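PDB 4D3D: imine reductase from Bacillus cereus, which catalyses the NADPH-dependent, S-selective reduction of the cyclic imine 2-methylpyrroline, and probably of related imines, to amines. Local coordinates for residues B[199-211]-B[265-277]. Residues are numbered along the deposited sequence; the frame is centred on the assembly and turned at random.
Sequences LSYLHALAIANAN and TTQEAGIDIALPA
Ile-271 lies against the helical face made by Ala-206 and Ile-207, its CG1 4.0 Å from Ile-207 CG1 and its CD1 3.9 Å from Ala-206 CB. Ile-207 sends its CG1 branch beside its own backbone N (chi1 -63°); with the second torsion extended, CD1 reaches 3.5 Å from Thr-266 OG1, while CG2 faces Thr-265 CG2 and the methyl of Ala-269. One turn on, the methyls of Ala-210 and Ala-269 meet at 4.0 Å; toward the other end, Leu-275 lays CD2 along the backbone of Ser-200.

His-203 carries the polar part. With CG anti to the backbone N (chi1 -173°), its ring reaches across to Asp-272 O, to which NE2 donates at 2.9 Å; the oxygen lies in the ring plane, and the bond is moderately bent (149° at the hydrogen). Pro-276 covers one ring face, its CD 3.4 Å from His-203 NE2. Thr-266 OG1, hydrogen-bonded to Val-262 O one turn back in its own helix, merely packs closely at the ring edge beside CE1. ND1 bonds to Asp-192 of the second subunit, so both nitrogens are engaged and the ring's rotation is fixed. Asp-272 OD2 accepts a weak capping bond from Ala-274 N, leading into helix 274-288, while OD1 forms a salt bridge with Arg-285 of the second subunit.

The contact thus lies at the dimer interface. It joins helix 182-210, the long interdomain helix as in related imine reductases, to the turn between helices 252-268 and 274-288 and the adjoining ends of both. A Schellman motif at Gly-270 ends the first, and helix 215-242 packs against Tyr-201, Ala-204 and Leu-205.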
# COMPACT_ATOMS: atom_id res chain seq x y z
N LEU B 199 -1.85 -1.14 7.11
CA LEU B 199 -2.05 -2.38 7.77
C LEU B 199 -1.05 -3.46 7.27
O LEU B 199 -0.66 -4.35 8.02
CB LEU B 199 -3.47 -3.00 7.64
CG LEU B 199 -4.53 -2.35 8.53
CD1 LEU B 199 -5.74 -3.21 8.75
CD2 LEU B 199 -4.05 -1.68 9.74
N SER B 200 -0.74 -3.43 5.98
CA SER B 200 0.20 -4.43 5.50
C SER B 200 1.59 -4.24 6.10
O SER B 200 2.27 -5.23 6.35
CB SER B 200 0.31 -4.37 3.95
OG SER B 200 1.11 -3.36 3.41
N TYR B 201 1.96 -3.01 6.36
CA TYR B 201 3.19 -2.65 7.11
C TYR B 201 3.15 -3.23 8.51
O TYR B 201 4.09 -3.92 8.95
CB TYR B 201 3.43 -1.17 7.14
CG TYR B 201 4.44 -0.78 8.17
CD1 TYR B 201 5.79 -1.08 8.00
CD2 TYR B 201 4.01 -0.27 9.42
CE1 TYR B 201 6.71 -0.82 9.03
CE2 TYR B 201 4.90 0.02 10.44
CZ TYR B 201 6.24 -0.25 10.27
OH TYR B 201 7.18 0.02 11.29
N LEU B 202 2.03 -3.06 9.22
CA LEU B 202 1.91 -3.68 10.59
C LEU B 202 1.96 -5.18 10.59
O LEU B 202 2.54 -5.84 11.50
CB LEU B 202 0.64 -3.20 11.28
CG LEU B 202 0.61 -1.68 11.56
CD1 LEU B 202 -0.75 -1.28 12.09
CD2 LEU B 202 1.63 -1.16 12.53
N HIS B 203 1.33 -5.76 9.60
CA HIS B 203 1.29 -7.16 9.39
C HIS B 203 2.75 -7.73 9.13
O HIS B 203 3.16 -8.72 9.81
CB HIS B 203 0.39 -7.50 8.23
CG HIS B 203 0.17 -8.96 8.08
ND1 HIS B 203 0.97 -9.75 7.25
CD2 HIS B 203 -0.68 -9.82 8.69
CE1 HIS B 203 0.62 -11.03 7.38
NE2 HIS B 203 -0.41 -11.08 8.21
N ALA B 204 3.42 -7.10 8.20
CA ALA B 204 4.84 -7.42 7.88
C ALA B 204 5.72 -7.25 9.15
O ALA B 204 6.58 -8.13 9.46
CB ALA B 204 5.35 -6.55 6.76
N LEU B 205 5.53 -6.16 9.88
CA LEU B 205 6.26 -5.93 11.13
C LEU B 205 5.98 -7.04 12.15
O LEU B 205 6.93 -7.53 12.85
CB LEU B 205 5.98 -4.55 11.69
CG LEU B 205 6.66 -4.23 13.01
CD1 LEU B 205 8.18 -4.28 12.86
CD2 LEU B 205 6.19 -2.86 13.43
N ALA B 206 4.74 -7.53 12.28
CA ALA B 206 4.48 -8.60 13.19
C ALA B 206 5.27 -9.89 12.88
O ALA B 206 5.73 -10.65 13.79
CB ALA B 206 3.00 -8.93 13.22
N ILE B 207 5.36 -10.21 11.56
CA ILE B 207 6.19 -11.34 11.07
C ILE B 207 7.64 -11.08 11.48
O ILE B 207 8.29 -12.04 11.97
CB ILE B 207 6.05 -11.53 9.57
CG1 ILE B 207 4.63 -11.92 9.19
CG2 ILE B 207 7.01 -12.66 9.06
CD1 ILE B 207 4.36 -11.93 7.70
N ALA B 208 8.15 -9.89 11.27
CA ALA B 208 9.57 -9.56 11.52
C ALA B 208 9.81 -9.73 13.04
O ALA B 208 10.74 -10.36 13.46
CB ALA B 208 9.82 -8.17 11.17
N ASN B 209 8.91 -9.18 13.83
CA ASN B 209 9.00 -9.37 15.32
C ASN B 209 9.03 -10.84 15.72
O ASN B 209 9.82 -11.21 16.61
CB ASN B 209 7.85 -8.65 16.10
CG ASN B 209 7.83 -7.12 16.01
OD1 ASN B 209 6.79 -6.53 16.39
ND2 ASN B 209 8.86 -6.47 15.56
N ALA B 210 8.22 -11.69 15.13
CA ALA B 210 8.20 -13.10 15.48
C ALA B 210 9.55 -13.79 15.18
O ALA B 210 9.85 -14.80 15.77
CB ALA B 210 7.07 -13.80 14.82
N ASN B 211 10.34 -13.20 14.30
CA ASN B 211 11.67 -13.71 13.88
C ASN B 211 12.81 -12.94 14.49
O ASN B 211 13.99 -13.01 14.03
CB ASN B 211 11.73 -13.70 12.38
CG ASN B 211 10.96 -14.85 11.77
OD1 ASN B 211 11.54 -15.95 11.52
ND2 ASN B 211 9.70 -14.64 11.48
N THR B 265 4.69 -17.90 5.09
CA THR B 265 5.60 -17.22 5.97
C THR B 265 4.80 -16.74 7.19
O THR B 265 5.25 -16.84 8.35
CB THR B 265 6.32 -16.07 5.26
OG1 THR B 265 7.13 -16.61 4.20
CG2 THR B 265 7.19 -15.27 6.20
N THR B 266 3.62 -16.20 6.89
CA THR B 266 2.71 -15.70 7.94
C THR B 266 2.29 -16.83 8.87
O THR B 266 2.41 -16.63 10.10
CB THR B 266 1.47 -15.05 7.28
OG1 THR B 266 1.88 -13.97 6.38
CG2 THR B 266 0.55 -14.40 8.37
N GLN B 267 1.82 -17.96 8.34
CA GLN B 267 1.34 -19.09 9.13
C GLN B 267 2.44 -19.66 9.97
O GLN B 267 2.22 -19.93 11.16
CB GLN B 267 0.85 -20.20 8.27
CG GLN B 267 -0.40 -19.96 7.54
CD GLN B 267 -0.66 -21.01 6.46
OE1 GLN B 267 0.25 -21.44 5.73
NE2 GLN B 267 -1.91 -21.39 6.31
N GLU B 268 3.65 -19.79 9.41
CA GLU B 268 4.83 -20.29 10.16
C GLU B 268 5.20 -19.41 11.33
O GLU B 268 5.71 -19.91 12.33
CB GLU B 268 6.12 -20.29 9.25
CG GLU B 268 6.21 -21.36 8.27
CD GLU B 268 7.50 -21.09 7.39
OE1 GLU B 268 8.36 -20.10 7.66
OE2 GLU B 268 7.55 -21.89 6.49
N ALA B 269 4.98 -18.09 11.23
CA ALA B 269 5.29 -17.10 12.23
C ALA B 269 4.20 -16.94 13.32
O ALA B 269 4.40 -16.18 14.22
CB ALA B 269 5.65 -15.75 11.62
N GLY B 270 3.13 -17.70 13.16
CA GLY B 270 1.93 -17.62 14.00
C GLY B 270 1.18 -16.33 13.92
O GLY B 270 0.49 -15.93 14.86
N ILE B 271 1.32 -15.62 12.82
CA ILE B 271 0.65 -14.27 12.65
C ILE B 271 -0.72 -14.48 11.99
O ILE B 271 -0.94 -15.41 11.23
CB ILE B 271 1.62 -13.37 11.85
CG1 ILE B 271 2.94 -13.13 12.62
CG2 ILE B 271 0.99 -12.02 11.41
CD1 ILE B 271 2.75 -12.75 14.08
N ASP B 272 -1.66 -13.57 12.29
CA ASP B 272 -3.02 -13.65 11.71
C ASP B 272 -2.96 -13.65 10.20
O ASP B 272 -2.31 -12.82 9.59
CB ASP B 272 -3.86 -12.45 12.17
CG ASP B 272 -5.37 -12.60 11.81
OD1 ASP B 272 -6.06 -13.41 12.45
OD2 ASP B 272 -5.81 -11.84 10.96
N ILE B 273 -3.68 -14.58 9.63
CA ILE B 273 -3.68 -14.87 8.19
C ILE B 273 -4.68 -14.04 7.36
O ILE B 273 -4.62 -14.04 6.16
CB ILE B 273 -4.02 -16.37 8.00
CG1 ILE B 273 -3.41 -16.85 6.75
CG2 ILE B 273 -5.50 -16.72 8.02
CD1 ILE B 273 -1.94 -17.03 7.05
N ALA B 274 -5.66 -13.36 7.99
CA ALA B 274 -6.78 -12.83 7.22
C ALA B 274 -6.38 -11.90 6.10
O ALA B 274 -6.96 -12.04 4.99
CB ALA B 274 -7.74 -12.07 8.15
N LEU B 275 -5.44 -11.00 6.34
CA LEU B 275 -5.09 -9.99 5.33
C LEU B 275 -4.41 -10.61 4.10
O LEU B 275 -4.87 -10.50 2.95
CB LEU B 275 -4.30 -8.84 5.90
CG LEU B 275 -3.94 -7.65 5.02
CD1 LEU B 275 -5.22 -6.99 4.50
CD2 LEU B 275 -3.05 -6.60 5.71
N PRO B 276 -3.30 -11.35 4.33
CA PRO B 276 -2.73 -12.02 3.11
C PRO B 276 -3.57 -13.10 2.50
O PRO B 276 -3.51 -13.30 1.27
CB PRO B 276 -1.36 -12.52 3.61
CG PRO B 276 -1.60 -12.77 5.07
CD PRO B 276 -2.48 -11.59 5.54
N ALA B 277 -4.44 -13.78 3.26
CA ALA B 277 -5.40 -14.72 2.70
C ALA B 277 -6.41 -14.09 1.78
O ALA B 277 -6.81 -14.65 0.78
CB ALA B 277 -6.14 -15.47 3.77